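Long-range contacts in ABC transporter, solute-binding protein (Staphylococcus aureus, PDB 6LKK), which binds glucose 6-phosphate and belongs to a two-component signalling system, in which it takes part in sensing this sugar phosphate: residues L3-P8 and V27-K32; G52-G57 and I218-N223. All blocks are in the same frame, centred on the assembly; numbering follows the deposited sequence.

Overall arrangement
From the N terminus, strand 2-7 runs into helix 11-25 and returns as strand 28-33, so contact 1 closes a short loop of 18 residues within one beta-alpha-beta unit. The chain then passes through helix 36-45 before strand 54-56, where contact 2 opens; it closes only 160 residues later on strand 213-221. The two are therefore in series, neither nested nor crossed. In space they are neighbours, with centres about 9 Å apart: strand 2-7 lies between 28-33 and 54-56, and Tyr6 meets Val54 backbone to backbone. Together they set four strands side by side in one sheet, with Pro8 and Gly57 reaching the glucose 6-phosphate pocket.

Contact 1: residues L3-P8 and V27-K32; sequences LTVYSP and VKIEIK. With G6P (6-O-phosphono-alpha-D-glucopyranose), chain B.
The Tyr6 ring is met obliquely by Lys32, whose CD sits 3.7 Å from Tyr6 CE2. The two side chains lie side by side and point the same way: Lys32 starts extended, with CG anti to the backbone N (chi1 -165°), then bends at its last two torsions, so that its methylene groups pass the CD2-CE2 side of the ring. The phenol end is held by Glu46 and by the backbone N of Gly52. The puckered ring of Pro8 lies against glucose 6-phosphate: Pro8 CB is 3.3 Å from O6 of the sugar phosphate and Pro8 CG is 3.5 Å from its O4.

Between the strands the backbones form a parallel ladder of five hydrogen bonds, in which Leu3, Val5 and Ser7 alternate with Glu30 and Lys32 as donors. The shortest runs from Lys32 N to Val5 O at 2.7 Å. The loosest, from Glu30 N to Leu3 O at 3.1 Å, is bent, and the donor lies above the carbonyl plane. On the face carrying Leu3, Val5, Ile29 and Ile31, the side chains of Val5 and Ile29 cross obliquely, Val5 CG2 touching Ile29 CG2 at 3.8 Å. Just before strand 28-33, Val27 CG1 meets Leu3 CB at 4.0 Å.

This is the strand pair of a right-handed beta-alpha-beta unit. Its connecting helix 11-25 packs through Leu18 and Phe21 on the isoleucine face, while helix 36-45 touches Tyr6 from the other face, and strand 54-56 continues the sheet beyond strand 2-7.

Contact 2: residues G52-G57 and I218-N223; sequences GDVFMG and IALVKN
Three backbone hydrogen bonds stitch the antiparallel strands. Phe55 and Ala219 form the hydrogen-bonded pair, with Phe55 N to Ala219 O and Ala219 N to Phe55 O both 2.9 Å; Val221 N adds an almost straight bond to Asp53 O, though from above the carbonyl plane.

Beyond the strand ends, one side-chain amide holds the two residues leading into strand 54-56. Asn223 ND2 donates hydrogen bonds of 2.9 Å to both Gly52 O and Asp53 OD1. The first is bent (133° at the hydrogen) and comes from above the carbonyl plane; the second is straighter, in the amide plane but above the carboxylate plane, the flat groups being 81° apart. The same buried OD1 also accepts from His227 N, which fixes the carboxylate further.

Apolar contacts line the face of Val54, Met56, Ile218 and Leu220, covered by helix 230-237. Val54 CG1 touches Ile218 CG2 at 3.8 Å, the side chains crossing obliquely; Val54 lies alongside Leu220, and Met56 CB meets Ile218 CG1. On the other face, Phe55 CG is anti to its backbone N (chi1 -160°), carrying the ring toward helix 36-45.

Strand 213-221, antiparallel between 54-56 and 92-105, gives the strand order characteristic of type II periplasmic-binding-protein lobes; Gly57, just after strand 54-56, lies in the sugar-phosphate pocket.

Contact 1: residues L3-P8 and V27-K32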
loop_
_atom_site.group_PDB
_atom_site.type_symbol
_atom_site.label_atom_id
_atom_site.label_comp_id
_atom_site.label_asym_id
_atom_site.label_seq_id
_atom_site.Cartn_x
_atom_site.Cartn_y
_atom_site.Cartn_z
ATOM N N LEU A 3 4.575 -18.091 -14.149
ATOM C CA LEU A 3 4.353 -16.652 -14.250
ATOM C C LEU A 3 4.722 -16.023 -12.915
ATOM O O LEU A 3 4.089 -16.309 -11.893
ATOM C CB LEU A 3 2.900 -16.346 -14.614
ATOM C CG LEU A 3 2.572 -14.922 -15.068
ATOM C CD1 LEU A 3 1.218 -14.913 -15.749
ATOM C CD2 LEU A 3 2.582 -13.922 -13.912
ATOM N N THR A 4 5.737 -15.164 -12.925
ATOM C CA THR A 4 6.269 -14.568 -11.707
ATOM C C THR A 4 5.662 -13.188 -11.490
ATOM O O THR A 4 5.672 -12.345 -12.394
ATOM C CB THR A 4 7.794 -14.474 -11.771
ATOM O OG1 THR A 4 8.345 -15.794 -11.855
ATOM C CG2 THR A 4 8.352 -13.777 -10.535
ATOM N N VAL A 5 5.146 -12.964 -10.285
ATOM C CA VAL A 5 4.556 -11.694 -9.882
ATOM C C VAL A 5 5.458 -11.069 -8.825
ATOM O O VAL A 5 5.817 -11.727 -7.843
ATOM C CB VAL A 5 3.129 -11.892 -9.335
ATOM C CG1 VAL A 5 2.541 -10.575 -8.830
ATOM C CG2 VAL A 5 2.227 -12.514 -10.396
ATOM N N TYR A 6 5.831 -9.806 -9.030
ATOM C CA TYR A 6 6.456 -9.009 -7.980
ATOM C C TYR A 6 5.356 -8.332 -7.175
ATOM O O TYR A 6 4.438 -7.744 -7.753
ATOM C CB TYR A 6 7.380 -7.932 -8.552
ATOM C CG TYR A 6 8.457 -8.393 -9.508
ATOM C CD1 TYR A 6 8.185 -8.564 -10.859
ATOM C CD2 TYR A 6 9.757 -8.605 -9.071
ATOM C CE1 TYR A 6 9.175 -8.963 -11.743
ATOM C CE2 TYR A 6 10.753 -9.005 -9.946
ATOM C CZ TYR A 6 10.454 -9.181 -11.280
ATOM O OH TYR A 6 11.440 -9.576 -12.154
ATOM N N SER A 7 5.443 -8.405 -5.847
ATOM C CA SER A 7 4.424 -7.720 -5.059
ATOM C C SER A 7 4.887 -7.386 -3.647
ATOM O O SER A 7 5.424 -8.254 -2.946
ATOM C CB SER A 7 3.156 -8.567 -4.974
ATOM O OG SER A 7 2.166 -7.885 -4.225
ATOM N N PRO A 8 4.684 -6.147 -3.185
ATOM C CA PRO A 8 4.900 -5.845 -1.762
ATOM C C PRO A 8 3.767 -6.294 -0.857
ATOM O O PRO A 8 3.897 -6.171 0.370
ATOM C CB PRO A 8 5.031 -4.316 -1.752
ATOM C CG PRO A 8 4.183 -3.882 -2.893
ATOM C CD PRO A 8 4.372 -4.929 -3.955
ATOM N N VAL A 27 -2.178 -22.114 -14.733
ATOM C CA VAL A 27 -0.851 -21.514 -14.769
ATOM C C VAL A 27 -0.320 -21.480 -13.345
ATOM O O VAL A 27 -1.072 -21.203 -12.405
ATOM C CB VAL A 27 -0.883 -20.090 -15.368
ATOM C CG1 VAL A 27 0.502 -19.458 -15.345
ATOM C CG2 VAL A 27 -1.439 -20.117 -16.786
ATOM N N LYS A 28 0.969 -21.763 -13.183
ATOM C CA LYS A 28 1.617 -21.666 -11.881
ATOM C C LYS A 28 2.128 -20.245 -11.679
ATOM O O LYS A 28 2.821 -19.699 -12.543
ATOM C CB LYS A 28 2.772 -22.664 -11.764
ATOM C CG LYS A 28 3.469 -22.660 -10.402
ATOM C CD LYS A 28 2.736 -23.525 -9.387
ATOM C CE LYS A 28 3.147 -23.188 -7.959
ATOM N NZ LYS A 28 2.509 -21.934 -7.466
ATOM N N ILE A 29 1.785 -19.654 -10.537
ATOM C CA ILE A 29 2.200 -18.298 -10.195
ATOM C C ILE A 29 3.148 -18.363 -9.010
ATOM O O ILE A 29 2.815 -18.940 -7.968
ATOM C CB ILE A 29 0.992 -17.399 -9.878
ATOM C CG1 ILE A 29 0.156 -17.185 -11.137
ATOM C CG2 ILE A 29 1.460 -16.051 -9.321
ATOM C CD1 ILE A 29 -1.158 -16.505 -10.881
ATOM N N GLU A 30 4.323 -17.764 -9.170
ATOM C CA GLU A 30 5.268 -17.566 -8.083
ATOM C C GLU A 30 5.327 -16.082 -7.753
ATOM O O GLU A 30 5.266 -15.236 -8.651
ATOM C CB GLU A 30 6.659 -18.088 -8.458
ATOM C CG GLU A 30 6.696 -19.588 -8.723
ATOM C CD GLU A 30 8.096 -20.110 -8.995
ATOM O OE1 GLU A 30 8.983 -19.297 -9.331
ATOM O OE2 GLU A 30 8.309 -21.335 -8.868
ATOM N N ILE A 31 5.427 -15.763 -6.465
ATOM C CA ILE A 31 5.437 -14.383 -5.997
ATOM C C ILE A 31 6.828 -14.048 -5.485
ATOM O O ILE A 31 7.440 -14.838 -4.756
ATOM C CB ILE A 31 4.396 -14.133 -4.890
ATOM C CG1 ILE A 31 3.013 -14.647 -5.304
ATOM C CG2 ILE A 31 4.336 -12.642 -4.568
ATOM C CD1 ILE A 31 2.003 -14.646 -4.172
ATOM N N LYS A 32 7.318 -12.869 -5.854
ATOM C CA LYS A 32 8.536 -12.306 -5.285
ATOM C C LYS A 32 8.126 -11.163 -4.364
ATOM O O LYS A 32 7.627 -10.133 -4.831
ATOM C CB LYS A 32 9.484 -11.827 -6.381
ATOM C CG LYS A 32 10.897 -11.557 -5.893
ATOM C CD LYS A 32 11.805 -11.082 -7.019
ATOM C CE LYS A 32 12.099 -12.193 -8.023
ATOM N NZ LYS A 32 13.502 -12.681 -7.926
HETATM C C1 G6P B . 1.466 0.198 0.789
HETATM C C2 G6P B . 0.534 -0.204 -0.381
HETATM C C3 G6P B . 0.391 -1.667 -0.585
HETATM C C4 G6P B . 1.649 -2.365 -0.319
HETATM C C5 G6P B . 1.975 -2.257 1.167
HETATM C C6 G6P B . 3.327 -2.830 1.451
HETATM O O1 G6P B . 0.815 1.101 1.631
HETATM O O2 G6P B . -0.774 0.357 -0.182
HETATM O O3 G6P B . -0.008 -1.912 -2.003
HETATM O O4 G6P B . 1.529 -3.768 -0.660
HETATM O O5 G6P B . 1.980 -0.865 1.656
HETATM O O6 G6P B . 4.282 -2.140 0.677
HETATM P P G6P B . 5.670 -1.521 1.419
HETATM O O1P G6P B . 6.562 -0.950 0.331
HETATM O O2P G6P B . 6.411 -2.646 2.168
HETATM O O3P G6P B . 5.286 -0.446 2.368
#

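Contact 2: residues G52-G57 and I218-N223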
loop_
_atom_site.group_PDB
_atom_site.type_symbol
_atom_site.label_atom_id
_atom_site.label_comp_id
_atom_site.label_asym_id
_atom_site.label_seq_id
_atom_site.Cartn_x
_atom_site.Cartn_y
_atom_site.Cartn_z
ATOM N N GLY A 52 10.426 -11.364 -14.019
ATOM C CA GLY A 52 9.047 -11.784 -13.951
ATOM C C GLY A 52 8.179 -10.963 -14.886
ATOM O O GLY A 52 8.654 -10.172 -15.701
ATOM N N ASP A 53 6.872 -11.146 -14.737
ATOM C CA ASP A 53 5.918 -10.687 -15.736
ATOM C C ASP A 53 4.973 -9.599 -15.259
ATOM O O ASP A 53 4.561 -8.772 -16.074
ATOM C CB ASP A 53 5.089 -11.875 -16.240
ATOM C CG ASP A 53 5.887 -12.791 -17.144
ATOM O OD1 ASP A 53 6.133 -12.405 -18.305
ATOM O OD2 ASP A 53 6.287 -13.881 -16.686
ATOM N N VAL A 54 4.609 -9.574 -13.979
ATOM C CA VAL A 54 3.615 -8.634 -13.473
ATOM C C VAL A 54 4.091 -8.078 -12.140
ATOM O O VAL A 54 4.669 -8.798 -11.321
ATOM C CB VAL A 54 2.230 -9.301 -13.323
ATOM C CG1 VAL A 54 1.229 -8.341 -12.688
ATOM C CG2 VAL A 54 1.719 -9.770 -14.676
ATOM N N PHE A 55 3.850 -6.787 -11.933
ATOM C CA PHE A 55 4.083 -6.122 -10.657
ATOM C C PHE A 55 2.730 -5.658 -10.139
ATOM O O PHE A 55 2.012 -4.944 -10.843
ATOM C CB PHE A 55 5.036 -4.936 -10.826
ATOM C CG PHE A 55 5.695 -4.492 -9.551
ATOM C CD1 PHE A 55 4.950 -3.972 -8.507
ATOM C CD2 PHE A 55 7.069 -4.574 -9.408
ATOM C CE1 PHE A 55 5.564 -3.559 -7.338
ATOM C CE2 PHE A 55 7.686 -4.160 -8.246
ATOM C CZ PHE A 55 6.932 -3.651 -7.210
ATOM N N MET A 56 2.372 -6.071 -8.924
ATOM C CA MET A 56 1.092 -5.681 -8.341
ATOM C C MET A 56 1.304 -5.207 -6.912
ATOM O O MET A 56 1.998 -5.860 -6.126
ATOM C CB MET A 56 0.075 -6.830 -8.382
ATOM C CG MET A 56 0.371 -7.996 -7.458
ATOM S SD MET A 56 -0.843 -9.325 -7.641
ATOM C CE MET A 56 -2.300 -8.601 -6.890
ATOM N N GLY A 57 0.703 -4.072 -6.583
ATOM C CA GLY A 57 0.853 -3.469 -5.278
ATOM C C GLY A 57 1.795 -2.278 -5.310
ATOM O O GLY A 57 2.613 -2.108 -6.219
ATOM N N ILE A 218 -1.153 -2.059 -10.912
ATOM C CA ILE A 218 -0.640 -3.264 -11.554
ATOM C C ILE A 218 0.034 -2.856 -12.855
ATOM O O ILE A 218 -0.497 -2.030 -13.606
ATOM C CB ILE A 218 -1.755 -4.291 -11.842
ATOM C CG1 ILE A 218 -2.373 -4.797 -10.544
ATOM C CG2 ILE A 218 -1.206 -5.470 -12.640
ATOM C CD1 ILE A 218 -3.679 -5.532 -10.752
ATOM N N ALA A 219 1.189 -3.458 -13.137
ATOM C CA ALA A 219 1.958 -3.128 -14.328
ATOM C C ALA A 219 2.563 -4.390 -14.928
ATOM O O ALA A 219 2.884 -5.347 -14.216
ATOM C CB ALA A 219 3.073 -2.123 -14.016
ATOM N N LEU A 220 2.711 -4.379 -16.252
ATOM C CA LEU A 220 3.408 -5.434 -16.974
ATOM C C LEU A 220 4.897 -5.112 -17.036
ATOM O O LEU A 220 5.283 -3.996 -17.400
ATOM C CB LEU A 220 2.842 -5.588 -18.390
ATOM C CG LEU A 220 1.366 -5.974 -18.531
ATOM C CD1 LEU A 220 1.023 -6.197 -19.995
ATOM C CD2 LEU A 220 1.035 -7.216 -17.719
ATOM N N VAL A 221 5.724 -6.090 -16.684
ATOM C CA VAL A 221 7.171 -5.918 -16.626
ATOM C C VAL A 221 7.768 -6.210 -17.994
ATOM O O VAL A 221 7.423 -7.205 -18.642
ATOM C CB VAL A 221 7.780 -6.834 -15.550
ATOM C CG1 VAL A 221 9.303 -6.736 -15.546
ATOM C CG2 VAL A 221 7.222 -6.484 -14.181
ATOM N N LYS A 222 8.684 -5.349 -18.432
ATOM C CA LYS A 222 9.359 -5.549 -19.708
ATOM C C LYS A 222 10.399 -6.651 -19.556
ATOM O O LYS A 222 11.321 -6.533 -18.739
ATOM C CB LYS A 222 10.008 -4.253 -20.184
ATOM C CG LYS A 222 10.582 -4.354 -21.589
ATOM C CD LYS A 222 11.276 -3.073 -22.023
ATOM C CE LYS A 222 10.276 -1.979 -22.358
ATOM N NZ LYS A 222 10.944 -0.673 -22.606
ATOM N N ASN A 223 10.253 -7.720 -20.333
ATOM C CA ASN A 223 11.167 -8.850 -20.265
ATOM C C ASN A 223 11.303 -9.449 -21.659
ATOM O O ASN A 223 10.647 -9.019 -22.612
ATOM C CB ASN A 223 10.688 -9.886 -19.244
ATOM C CG ASN A 223 9.288 -10.392 -19.533
ATOM O OD1 ASN A 223 8.792 -10.282 -20.652
ATOM N ND2 ASN A 223 8.643 -10.954 -18.517
#